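Local coordinates for 3-oxoacyl-(acyl-carrier protein) synthase II (Thermus thermophilus, PDB 1J3N) that probably catalyses, as a homodimer, the condensation step of fatty acid elongation, lengthening an acyl chain by two carbons taken from malonyl-ACP, at residues Glu20-Ala25 and Glu347-Val352; Arg173-Gln176 and Leu182-Ala185; Arg283-Ala288 and Arg318-His323; Ala311-Ile316 and Leu375-Glu380; Arg326-Ser331 and Arg382-Asp387. All blocks are in the same frame, centred on the assembly; numbering follows the deposited sequence.

Overall arrangement
Interactions 3, 4 and 5 form a continuous cluster in the C-terminal half of the thiolase fold. Interactions 3 and 4 share helix 306-324, with centres about 14 Å apart. Interaction 5 lies about 11 Å from interaction 4, centre to centre, and the two are bonded directly: D376 O sits 2.7 Å from V329 N, a probable hydrogen bond, and D376 salt-bridges R382. L327 packs on I316 and F320. Interaction 1 joins the two halves of the chain, while interaction 2 belongs to helix 163-176, the counterpart of the helix whose N-terminal end presents the nucleophilic cysteine in condensing enzymes. Interactions 2 and 3, centres about 24 Å apart, are linked by a weak R173-D287 ion pair.

Interaction 1. Residues Glu20-Ala25 and Glu347-Val352; sequences EAFHKA and EAIATV
F22 spans the gap from helix 19-28 to I349 and A350 on helix 343-357, and so ties the N-terminal half of a thiolase fold to its C-terminal half. The side chain sets out from CB towards the other helix, and because CG stands anti to the backbone N (chi1 177°) the ring is carried straight across. Along one side of the ring each atom then finds a partner. CD2 meets the methyl CG2 of I349 at 4.1 Å, a contact made at the ring edge and close to its plane. One atom further out, CE2 lies 4.0 Å from A350 CB, which approaches obliquely, and CZ at the tip is 4.1 Å from the same A350 CB. The small alanine thus lets the phenyl tip come close to the backbone of helix 343-357. A11 and T13 of strand 4-13, together with V346 and Q353, also touch the phenylalanine, and the contact is buried. An alanine in place of F22 is likely to open a gap between the two helices, leaving I349 CG2 and A350 CB without their apolar partner. The ring even touches main chain on the second helix, F22 CE2 standing 4.0 Å from A350 N as well as from A350 CB.

Interaction 2. Residues Arg173-Gln176 and Leu182-Ala185; sequences RMIQ and LVLA
M174 and I175, on the last turn of helix 163-176, converge on one methyl group of V183 in the strand that follows. This helix-turn-strand unit belongs to the N-terminal half of the thiolase fold, where strand 182-189 runs parallel to strand 98-103. Side-chain conformation decides which atoms meet. In M174 the chain runs extended through CG, and SD comes to 3.9 Å from V183 CG2, the methionine lying roughly perpendicular to the valine. A bend at the last torsion (chi3 -84°) then turns CE out of the line of the chain. I175 uses a different branch: CG1 lies anti to its carbonyl carbon, 3.9 Å from the same V183 CG2, and the extended CD1 reaches on to 4.3 Å from L182 CA. The isoleucine and the valine run antiparallel alongside one another. On the strand, V183 CG2 can receive both neighbours because it projects beside the backbone N, anti to the carbonyl carbon. A171, one turn earlier on the helix, also touches V183, and L238 of strand 232-240 packs on I175. The polar side of the same turn faces the dimer partner, where R173 NH2 forms a salt bridge with E179 of the second subunit. That guanidinium is probably steadied from within the helix by R173 NH1, which meets a lone pair of Q176 OE1 at 2.8 Å, in the carbonyl plane.

Interaction 3. Residues Arg283-Ala288 and Arg318-His323; sequences RALKDA and RVFGDH
L285 and V319 mark the nearest approach of the backbones of helices 275-288 and 306-324 here, with their CA atoms 9.8 Å apart, a spacing that side chains must bridge. L285 does most of the bridging through a single methyl, CD1. Its chain is extended, with CG anti to the carbonyl carbon (chi1 -68°), and it meets V319 tip to tip, CD1 lying 4.0 Å from V319 CG1. The same CD1 also stands 4.1 Å from F320 CE1 and as far from F320 CZ, approaching that ring obliquely. V319 CG1 in turn lies over one face of the F320 ring, offset towards its rim, so the three side chains form one small apolar cluster. P292 closes on both L285 and F320, while I290 and V295 also touch the leucine. No hydrogen bond or ion pair crosses between these segments of the C-terminal half of the thiolase fold. The join consequently rests on van der Waals contact and the burial of hydrocarbon, and its geometry on the fit of three side chains, with no directed bond between them.

Interaction 4. Residues Ala311-Ile316 and Leu375-Glu380; sequences AEVLAI and LDFVPE
L375 and F377 belong to a loop that contains an Asx turn, and they pack on an apolar patch of helix 306-324 formed by V313 and I316. In the turn itself, V378 N donates to D376 OD1 at 3.1 Å, meeting the anti side of the carboxylate 27° out of its plane. L375 points at the helix, whereas F377 leaves the loop to one side and reaches V313 with the tip of its ring. L375 CD1 is gripped by two methyls, V313 CG1 at 3.7 Å and I316 CG2 at 3.9 Å. The leucine lies alongside V313, pointing the opposite way, and crosses I316 at a slant. V313 divides its work between its branches: with CG1 anti to the backbone N (chi1 175°), that methyl faces the leucine, while CG2 reaches F377 CZ at 3.9 Å, touching the ring at its edge and near its plane. Replacing V313 with an alanine would probably leave both L375 CD1 and the F377 ring edge short of a partner and open a gap beneath the loop. F377 is also stacked on F220. The segment thus lies between several elements of the C-terminal half of the thiolase fold: A315 and I316 of helix 306-324 pack against helix 275-288 through M281, and F377 and V378 rest on V329 and M328 of strand 328-330.

Interaction 5. Residues Arg326-Ser331 and Arg382-Asp387; sequences RLMVSS and REAKVD
M328 makes a side-chain contact, partly buried, with R382, A384 and V386, between strand 328-330 of the C-terminal thiolase-fold sheet and the chain that leads from strand 382-383 towards strand 388-394. No hydrogen bond passes between the segments, and the CA atoms of M328 and R382 are 9.5 Å apart, too far for strand pairing. Strand 328-330 pairs with strand 297-299, and strand 382-383 with strand 359-360. The M328 side chain reaches from the first strand to the second segment. Its chain leaves the strand extended and bends at chi3 (-77°), which swings CE towards A384 and V386. SD meets the arginine, 3.6 Å from R382 NH1 and oblique to the guanidinium. R382 is itself bent at chi3 (-48°), and its NH1 is committed to a salt bridge with D376, which probably keeps the charged end beside the sulfur. I360 of strand 359-360 also packs on M328 and A384. At the tip of the methionine, CE lies 4.0 Å from V386 CG1. Packing is tightest on the alanine, where M328 CE and A384 CB stand 3.5 Å apart, closer than usual for two carbons.

Interaction 1. Residues Glu20-Ala25 and Glu347-Val352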
# COMPACT_ATOMS: atom_id res chain seq x y z
N GLU A 20 -20.48 -2.24 18.77
CA GLU A 20 -21.35 -1.71 19.83
C GLU A 20 -20.57 -1.40 21.11
O GLU A 20 -20.75 -0.33 21.70
CB GLU A 20 -22.49 -2.69 20.12
CG GLU A 20 -23.52 -2.18 21.14
CD GLU A 20 -24.09 -0.80 20.80
OE1 GLU A 20 -24.52 -0.59 19.65
OE2 GLU A 20 -24.11 0.07 21.69
N ALA A 21 -19.71 -2.31 21.54
CA ALA A 21 -18.91 -2.09 22.74
C ALA A 21 -18.08 -0.82 22.59
O ALA A 21 -17.92 -0.04 23.53
CB ALA A 21 -17.98 -3.28 23.01
N PHE A 22 -17.54 -0.62 21.39
CA PHE A 22 -16.72 0.55 21.08
C PHE A 22 -17.54 1.83 21.25
O PHE A 22 -17.07 2.80 21.85
CB PHE A 22 -16.17 0.44 19.65
CG PHE A 22 -15.36 1.64 19.19
CD1 PHE A 22 -14.44 2.25 20.03
CD2 PHE A 22 -15.50 2.11 17.89
CE1 PHE A 22 -13.67 3.33 19.58
CE2 PHE A 22 -14.74 3.18 17.43
CZ PHE A 22 -13.81 3.80 18.29
N HIS A 23 -18.76 1.83 20.73
CA HIS A 23 -19.63 3.00 20.81
C HIS A 23 -20.03 3.36 22.24
O HIS A 23 -19.95 4.52 22.64
CB HIS A 23 -20.89 2.78 19.95
CG HIS A 23 -21.71 4.02 19.79
ND1 HIS A 23 -22.85 4.26 20.53
CD2 HIS A 23 -21.51 5.13 19.04
CE1 HIS A 23 -23.31 5.47 20.24
NE2 HIS A 23 -22.52 6.01 19.34
N LYS A 24 -20.45 2.36 23.01
CA LYS A 24 -20.82 2.59 24.39
C LYS A 24 -19.63 3.14 25.18
O LYS A 24 -19.78 4.07 25.97
CB LYS A 24 -21.30 1.29 25.04
CG LYS A 24 -22.72 0.89 24.67
CD LYS A 24 -23.23 -0.22 25.59
CE LYS A 24 -24.70 -0.52 25.36
NZ LYS A 24 -25.22 -1.50 26.36
N ALA A 25 -18.45 2.57 24.95
CA ALA A 25 -17.23 2.98 25.63
C ALA A 25 -16.85 4.43 25.32
O ALA A 25 -16.30 5.15 26.17
CB ALA A 25 -16.08 2.05 25.26
N GLU A 347 -11.43 5.19 13.41
CA GLU A 347 -11.96 6.54 13.57
C GLU A 347 -13.09 6.78 12.57
O GLU A 347 -13.98 7.59 12.81
CB GLU A 347 -10.85 7.58 13.36
CG GLU A 347 -10.06 7.86 14.62
CD GLU A 347 -8.64 8.31 14.34
OE1 GLU A 347 -8.43 9.10 13.39
OE2 GLU A 347 -7.72 7.88 15.07
N ALA A 348 -13.04 6.07 11.45
CA ALA A 348 -14.09 6.19 10.45
C ALA A 348 -15.32 5.50 11.05
O ALA A 348 -16.45 5.92 10.82
CB ALA A 348 -13.68 5.50 9.14
N ILE A 349 -15.08 4.44 11.82
CA ILE A 349 -16.17 3.73 12.47
C ILE A 349 -16.86 4.66 13.47
O ILE A 349 -18.09 4.77 13.50
CB ILE A 349 -15.66 2.45 13.16
CG1 ILE A 349 -15.18 1.46 12.08
CG2 ILE A 349 -16.77 1.84 14.02
CD1 ILE A 349 -14.74 0.10 12.61
N ALA A 350 -16.06 5.34 14.29
CA ALA A 350 -16.57 6.27 15.28
C ALA A 350 -17.35 7.39 14.59
O ALA A 350 -18.41 7.81 15.06
CB ALA A 350 -15.42 6.85 16.11
N THR A 351 -16.82 7.87 13.47
CA THR A 351 -17.45 8.95 12.72
C THR A 351 -18.79 8.51 12.13
O THR A 351 -19.75 9.27 12.11
CB THR A 351 -16.53 9.46 11.59
OG1 THR A 351 -15.27 9.88 12.16
CG2 THR A 351 -17.16 10.64 10.87
N VAL A 352 -18.84 7.28 11.64
CA VAL A 352 -20.08 6.75 11.08
C VAL A 352 -21.10 6.53 12.20
O VAL A 352 -22.29 6.75 12.01
CB VAL A 352 -19.83 5.40 10.34
CG1 VAL A 352 -21.15 4.70 10.06
CG2 VAL A 352 -19.10 5.66 9.04

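Interaction 2. Residues Arg173-Gln176 and Leu182-Ala185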
# COMPACT_ATOMS: atom_id res chain seq x y z
N ARG A 173 -13.53 4.07 -4.34
CA ARG A 173 -13.27 4.18 -5.78
C ARG A 173 -13.53 2.88 -6.51
O ARG A 173 -14.11 2.87 -7.58
CB ARG A 173 -11.83 4.63 -6.03
CG ARG A 173 -11.51 6.00 -5.49
CD ARG A 173 -12.51 7.06 -5.98
NE ARG A 173 -12.06 8.40 -5.61
CZ ARG A 173 -12.87 9.41 -5.31
NH1 ARG A 173 -14.19 9.24 -5.33
NH2 ARG A 173 -12.37 10.59 -4.99
N MET A 174 -13.06 1.79 -5.92
CA MET A 174 -13.21 0.45 -6.45
C MET A 174 -14.69 0.14 -6.72
O MET A 174 -15.03 -0.45 -7.75
CB MET A 174 -12.64 -0.52 -5.42
CG MET A 174 -12.23 -1.88 -5.92
SD MET A 174 -11.54 -2.80 -4.50
CE MET A 174 -9.87 -2.22 -4.51
N ILE A 175 -15.57 0.52 -5.80
CA ILE A 175 -17.00 0.27 -6.01
C ILE A 175 -17.59 1.28 -7.00
O ILE A 175 -18.36 0.90 -7.88
CB ILE A 175 -17.79 0.31 -4.66
CG1 ILE A 175 -17.23 -0.76 -3.70
CG2 ILE A 175 -19.27 0.04 -4.92
CD1 ILE A 175 -17.88 -0.75 -2.32
N GLN A 176 -17.23 2.55 -6.87
CA GLN A 176 -17.75 3.58 -7.79
C GLN A 176 -17.37 3.26 -9.24
O GLN A 176 -18.14 3.53 -10.16
CB GLN A 176 -17.18 4.96 -7.44
CG GLN A 176 -17.56 5.51 -6.08
CD GLN A 176 -16.97 6.89 -5.85
OE1 GLN A 176 -15.77 7.10 -6.04
NE2 GLN A 176 -17.80 7.84 -5.43
N LEU A 182 -19.06 -4.97 -3.27
CA LEU A 182 -18.92 -4.94 -1.82
C LEU A 182 -17.43 -5.10 -1.52
O LEU A 182 -16.74 -5.86 -2.18
CB LEU A 182 -19.73 -6.07 -1.20
CG LEU A 182 -20.04 -6.01 0.30
CD1 LEU A 182 -21.17 -6.97 0.65
CD2 LEU A 182 -18.78 -6.34 1.09
N VAL A 183 -16.94 -4.36 -0.52
CA VAL A 183 -15.53 -4.45 -0.15
C VAL A 183 -15.31 -4.36 1.36
O VAL A 183 -15.90 -3.53 2.04
CB VAL A 183 -14.70 -3.32 -0.83
CG1 VAL A 183 -13.25 -3.37 -0.32
CG2 VAL A 183 -14.73 -3.48 -2.36
N LEU A 184 -14.46 -5.24 1.88
CA LEU A 184 -14.13 -5.18 3.31
C LEU A 184 -12.85 -4.34 3.31
O LEU A 184 -11.83 -4.76 2.77
CB LEU A 184 -13.85 -6.58 3.88
CG LEU A 184 -14.97 -7.63 3.92
CD1 LEU A 184 -14.44 -8.88 4.62
CD2 LEU A 184 -16.19 -7.11 4.65
N ALA A 185 -12.93 -3.14 3.88
CA ALA A 185 -11.79 -2.23 3.89
C ALA A 185 -11.51 -1.63 5.26
O ALA A 185 -12.42 -1.47 6.08
CB ALA A 185 -12.03 -1.10 2.88

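Interaction 3. Residues Arg283-Ala288 and Arg318-His323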
# COMPACT_ATOMS: atom_id res chain seq x y z
N ARG A 283 -10.43 19.08 -0.67
CA ARG A 283 -10.67 18.13 -1.74
C ARG A 283 -11.76 17.14 -1.38
O ARG A 283 -12.48 16.65 -2.26
CB ARG A 283 -9.37 17.39 -2.09
CG ARG A 283 -8.40 18.27 -2.84
CD ARG A 283 -7.02 17.67 -2.95
NE ARG A 283 -6.18 18.48 -3.82
CZ ARG A 283 -4.88 18.29 -3.99
NH1 ARG A 283 -4.26 17.31 -3.35
NH2 ARG A 283 -4.20 19.08 -4.82
N ALA A 284 -11.91 16.85 -0.09
CA ALA A 284 -12.95 15.92 0.35
C ALA A 284 -14.31 16.58 0.18
O ALA A 284 -15.28 15.93 -0.20
CB ALA A 284 -12.73 15.53 1.80
N LEU A 285 -14.37 17.87 0.49
CA LEU A 285 -15.62 18.62 0.35
C LEU A 285 -16.00 18.71 -1.12
O LEU A 285 -17.15 18.44 -1.49
CB LEU A 285 -15.48 20.03 0.95
CG LEU A 285 -15.32 20.09 2.47
CD1 LEU A 285 -15.07 21.53 2.91
CD2 LEU A 285 -16.57 19.54 3.14
N LYS A 286 -15.04 19.07 -1.97
CA LYS A 286 -15.27 19.17 -3.41
C LYS A 286 -15.73 17.83 -3.99
O LYS A 286 -16.69 17.77 -4.75
CB LYS A 286 -13.99 19.62 -4.12
CG LYS A 286 -13.56 21.06 -3.85
CD LYS A 286 -12.18 21.36 -4.45
CE LYS A 286 -11.81 22.85 -4.36
NZ LYS A 286 -11.73 23.37 -2.96
N ASP A 287 -15.04 16.76 -3.62
CA ASP A 287 -15.38 15.42 -4.10
C ASP A 287 -16.82 15.02 -3.68
O ASP A 287 -17.55 14.40 -4.46
CB ASP A 287 -14.36 14.40 -3.56
CG ASP A 287 -14.61 12.99 -4.07
OD1 ASP A 287 -14.66 12.80 -5.31
OD2 ASP A 287 -14.73 12.07 -3.24
N ALA A 288 -17.23 15.39 -2.47
CA ALA A 288 -18.57 15.07 -2.00
C ALA A 288 -19.61 16.07 -2.50
O ALA A 288 -20.82 15.86 -2.36
CB ALA A 288 -18.60 15.02 -0.49
N ARG A 318 -8.94 27.58 8.40
CA ARG A 318 -8.68 28.07 7.05
C ARG A 318 -9.72 27.62 6.04
O ARG A 318 -10.15 28.40 5.19
CB ARG A 318 -7.29 27.62 6.59
CG ARG A 318 -6.89 28.22 5.24
CD ARG A 318 -5.46 27.87 4.84
NE ARG A 318 -4.47 28.28 5.84
CZ ARG A 318 -4.06 27.50 6.84
NH1 ARG A 318 -4.56 26.28 6.98
NH2 ARG A 318 -3.16 27.95 7.70
N VAL A 319 -10.14 26.36 6.14
CA VAL A 319 -11.12 25.80 5.22
C VAL A 319 -12.57 26.15 5.57
O VAL A 319 -13.41 26.30 4.70
CB VAL A 319 -11.02 24.26 5.15
CG1 VAL A 319 -12.02 23.71 4.16
CG2 VAL A 319 -9.61 23.85 4.76
N PHE A 320 -12.86 26.27 6.86
CA PHE A 320 -14.22 26.56 7.29
C PHE A 320 -14.50 28.00 7.73
O PHE A 320 -15.64 28.35 8.02
CB PHE A 320 -14.62 25.57 8.39
CG PHE A 320 -14.69 24.14 7.90
CD1 PHE A 320 -15.83 23.66 7.26
CD2 PHE A 320 -13.60 23.28 8.07
CE1 PHE A 320 -15.89 22.35 6.80
CE2 PHE A 320 -13.66 21.97 7.60
CZ PHE A 320 -14.80 21.50 6.97
N GLY A 321 -13.46 28.83 7.77
CA GLY A 321 -13.62 30.22 8.16
C GLY A 321 -14.65 30.52 9.24
O GLY A 321 -14.55 30.00 10.35
N ASP A 322 -15.64 31.35 8.91
CA ASP A 322 -16.68 31.73 9.85
C ASP A 322 -17.43 30.53 10.42
O ASP A 322 -18.01 30.60 11.51
CB ASP A 322 -17.71 32.65 9.18
CG ASP A 322 -17.09 33.93 8.64
OD1 ASP A 322 -16.40 34.63 9.40
OD2 ASP A 322 -17.32 34.23 7.44
N HIS A 323 -17.42 29.43 9.68
CA HIS A 323 -18.12 28.23 10.11
C HIS A 323 -17.39 27.38 11.14
O HIS A 323 -18.01 26.64 11.91
CB HIS A 323 -18.45 27.36 8.90
CG HIS A 323 -19.35 26.20 9.23
ND1 HIS A 323 -20.67 26.37 9.58
CD2 HIS A 323 -19.10 24.87 9.29
CE1 HIS A 323 -21.20 25.19 9.85
NE2 HIS A 323 -20.27 24.26 9.68

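Interaction 4. Residues Ala311-Ile316 and Leu375-Glu380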
# COMPACT_ATOMS: atom_id res chain seq x y z
N ALA A 311 -1.54 22.50 13.75
CA ALA A 311 -1.58 22.54 12.29
C ALA A 311 -2.97 22.16 11.80
O ALA A 311 -3.45 22.72 10.80
CB ALA A 311 -0.54 21.58 11.72
N GLU A 312 -3.60 21.22 12.49
CA GLU A 312 -4.94 20.77 12.13
C GLU A 312 -5.96 21.88 12.36
O GLU A 312 -6.73 22.22 11.46
CB GLU A 312 -5.31 19.51 12.94
CG GLU A 312 -6.73 19.00 12.69
CD GLU A 312 -6.90 17.50 12.93
OE1 GLU A 312 -6.23 16.94 13.84
OE2 GLU A 312 -7.71 16.87 12.21
N VAL A 313 -5.96 22.45 13.56
CA VAL A 313 -6.89 23.53 13.88
C VAL A 313 -6.73 24.70 12.90
O VAL A 313 -7.71 25.23 12.39
CB VAL A 313 -6.67 24.03 15.33
CG1 VAL A 313 -7.55 25.24 15.61
CG2 VAL A 313 -6.99 22.90 16.31
N LEU A 314 -5.49 25.11 12.64
CA LEU A 314 -5.24 26.20 11.70
C LEU A 314 -5.78 25.84 10.32
O LEU A 314 -6.28 26.71 9.60
CB LEU A 314 -3.74 26.48 11.59
CG LEU A 314 -3.06 27.14 12.80
CD1 LEU A 314 -1.57 27.24 12.55
CD2 LEU A 314 -3.66 28.52 13.05
N ALA A 315 -5.69 24.56 9.96
CA ALA A 315 -6.18 24.09 8.67
C ALA A 315 -7.71 24.09 8.64
O ALA A 315 -8.33 24.34 7.60
CB ALA A 315 -5.66 22.67 8.41
N ILE A 316 -8.32 23.79 9.79
CA ILE A 316 -9.77 23.77 9.87
C ILE A 316 -10.29 25.20 9.77
O ILE A 316 -11.19 25.48 8.98
CB ILE A 316 -10.24 23.13 11.20
CG1 ILE A 316 -10.11 21.60 11.09
CG2 ILE A 316 -11.68 23.53 11.51
CD1 ILE A 316 -10.54 20.86 12.34
N LEU A 375 -11.77 26.07 19.12
CA LEU A 375 -12.78 25.26 18.45
C LEU A 375 -13.51 24.46 19.51
O LEU A 375 -12.99 24.25 20.61
CB LEU A 375 -12.13 24.31 17.44
CG LEU A 375 -11.50 24.93 16.19
CD1 LEU A 375 -10.94 23.83 15.30
CD2 LEU A 375 -12.55 25.74 15.43
N ASP A 376 -14.72 24.03 19.19
CA ASP A 376 -15.52 23.25 20.13
C ASP A 376 -15.03 21.80 20.05
O ASP A 376 -15.36 21.09 19.11
CB ASP A 376 -17.00 23.32 19.75
CG ASP A 376 -17.89 22.63 20.76
OD1 ASP A 376 -17.38 21.84 21.58
OD2 ASP A 376 -19.12 22.87 20.73
N PHE A 377 -14.25 21.38 21.05
CA PHE A 377 -13.70 20.02 21.08
C PHE A 377 -14.53 18.96 21.80
O PHE A 377 -14.03 17.87 22.10
CB PHE A 377 -12.28 20.06 21.64
CG PHE A 377 -11.32 20.83 20.78
CD1 PHE A 377 -11.07 20.43 19.46
CD2 PHE A 377 -10.68 21.97 21.26
CE1 PHE A 377 -10.20 21.15 18.64
CE2 PHE A 377 -9.81 22.70 20.45
CZ PHE A 377 -9.57 22.29 19.13
N VAL A 378 -15.79 19.28 22.07
CA VAL A 378 -16.72 18.35 22.71
C VAL A 378 -16.15 17.60 23.93
O VAL A 378 -15.87 16.40 23.88
CB VAL A 378 -17.23 17.32 21.66
CG1 VAL A 378 -18.39 16.53 22.21
CG2 VAL A 378 -17.63 18.05 20.38
N PRO A 379 -15.98 18.31 25.06
CA PRO A 379 -15.44 17.66 26.27
C PRO A 379 -16.36 16.56 26.81
O PRO A 379 -15.92 15.68 27.55
CB PRO A 379 -15.29 18.83 27.24
CG PRO A 379 -16.33 19.81 26.78
CD PRO A 379 -16.19 19.75 25.28
N GLU A 380 -17.63 16.62 26.42
CA GLU A 380 -18.63 15.64 26.83
C GLU A 380 -19.51 15.23 25.64
O GLU A 380 -19.78 16.04 24.76
CB GLU A 380 -19.51 16.22 27.94
CG GLU A 380 -18.99 16.00 29.35
CD GLU A 380 -19.08 14.55 29.79
OE1 GLU A 380 -18.40 13.69 29.18
OE2 GLU A 380 -19.83 14.26 30.74

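Interaction 5. Residues Arg326-Ser331 and Arg382-Asp387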
# COMPACT_ATOMS: atom_id res chain seq x y z
N ARG A 326 -18.68 27.06 14.48
CA ARG A 326 -19.94 26.35 14.65
C ARG A 326 -19.76 24.84 14.55
O ARG A 326 -20.71 24.07 14.73
CB ARG A 326 -20.96 26.84 13.61
CG ARG A 326 -22.41 26.72 14.06
CD ARG A 326 -23.31 27.69 13.29
NE ARG A 326 -23.37 27.38 11.87
CZ ARG A 326 -24.09 28.06 10.98
NH1 ARG A 326 -24.81 29.11 11.37
NH2 ARG A 326 -24.10 27.69 9.71
N LEU A 327 -18.54 24.42 14.26
CA LEU A 327 -18.22 23.00 14.12
C LEU A 327 -18.05 22.33 15.47
O LEU A 327 -17.85 23.00 16.48
CB LEU A 327 -16.91 22.81 13.35
CG LEU A 327 -16.77 23.09 11.86
CD1 LEU A 327 -15.29 23.12 11.51
CD2 LEU A 327 -17.50 22.02 11.06
N MET A 328 -18.13 21.01 15.47
CA MET A 328 -17.90 20.22 16.67
C MET A 328 -16.75 19.33 16.25
O MET A 328 -16.81 18.68 15.21
CB MET A 328 -19.11 19.37 17.04
CG MET A 328 -20.25 20.13 17.69
SD MET A 328 -21.56 19.04 18.24
CE MET A 328 -22.37 18.70 16.66
N VAL A 329 -15.68 19.32 17.05
CA VAL A 329 -14.52 18.51 16.72
C VAL A 329 -14.14 17.66 17.92
O VAL A 329 -14.08 18.16 19.05
CB VAL A 329 -13.31 19.42 16.34
CG1 VAL A 329 -12.17 18.57 15.78
CG2 VAL A 329 -13.73 20.47 15.32
N SER A 330 -13.91 16.37 17.71
CA SER A 330 -13.49 15.52 18.82
C SER A 330 -12.45 14.52 18.34
O SER A 330 -12.43 14.12 17.17
CB SER A 330 -14.70 14.80 19.45
OG SER A 330 -15.06 13.63 18.74
N SER A 331 -11.55 14.15 19.24
CA SER A 331 -10.51 13.20 18.91
C SER A 331 -10.71 11.88 19.62
O SER A 331 -10.68 11.81 20.85
CB SER A 331 -9.13 13.76 19.27
OG SER A 331 -8.12 12.80 19.05
N ARG A 382 -22.34 14.66 23.05
CA ARG A 382 -23.44 15.57 22.78
C ARG A 382 -24.43 15.09 21.73
O ARG A 382 -24.05 14.68 20.63
CB ARG A 382 -22.88 16.93 22.34
CG ARG A 382 -23.92 18.04 22.33
CD ARG A 382 -23.28 19.32 21.85
NE ARG A 382 -22.02 19.56 22.55
CZ ARG A 382 -21.11 20.46 22.16
NH1 ARG A 382 -21.32 21.20 21.09
NH2 ARG A 382 -19.99 20.59 22.86
N GLU A 383 -25.71 15.15 22.08
CA GLU A 383 -26.79 14.76 21.18
C GLU A 383 -26.81 15.80 20.07
O GLU A 383 -27.02 16.99 20.34
CB GLU A 383 -28.14 14.76 21.90
CG GLU A 383 -28.55 13.45 22.57
CD GLU A 383 -29.64 12.70 21.80
OE1 GLU A 383 -30.54 13.37 21.23
OE2 GLU A 383 -29.62 11.45 21.78
N ALA A 384 -26.60 15.36 18.84
CA ALA A 384 -26.59 16.27 17.70
C ALA A 384 -26.85 15.50 16.42
O ALA A 384 -26.31 14.41 16.22
CB ALA A 384 -25.25 17.00 17.62
N LYS A 385 -27.69 16.06 15.56
CA LYS A 385 -28.04 15.43 14.30
C LYS A 385 -27.37 16.14 13.12
O LYS A 385 -27.97 17.03 12.50
CB LYS A 385 -29.56 15.46 14.12
CG LYS A 385 -30.08 14.89 12.80
CD LYS A 385 -31.57 15.17 12.62
CE LYS A 385 -32.10 14.61 11.31
NZ LYS A 385 -32.04 13.12 11.27
N VAL A 386 -26.14 15.76 12.81
CA VAL A 386 -25.43 16.37 11.70
C VAL A 386 -25.73 15.64 10.39
O VAL A 386 -26.07 14.46 10.39
CB VAL A 386 -23.90 16.39 11.95
CG1 VAL A 386 -23.58 17.31 13.11
CG2 VAL A 386 -23.41 14.99 12.26
N ASP A 387 -25.61 16.35 9.28
CA ASP A 387 -25.86 15.77 7.96
C ASP A 387 -24.56 15.32 7.32
O ASP A 387 -24.53 14.35 6.56
CB ASP A 387 -26.53 16.79 7.04
CG ASP A 387 -27.87 17.25 7.56
OD1 ASP A 387 -28.75 16.39 7.78
OD2 ASP A 387 -28.05 18.47 7.74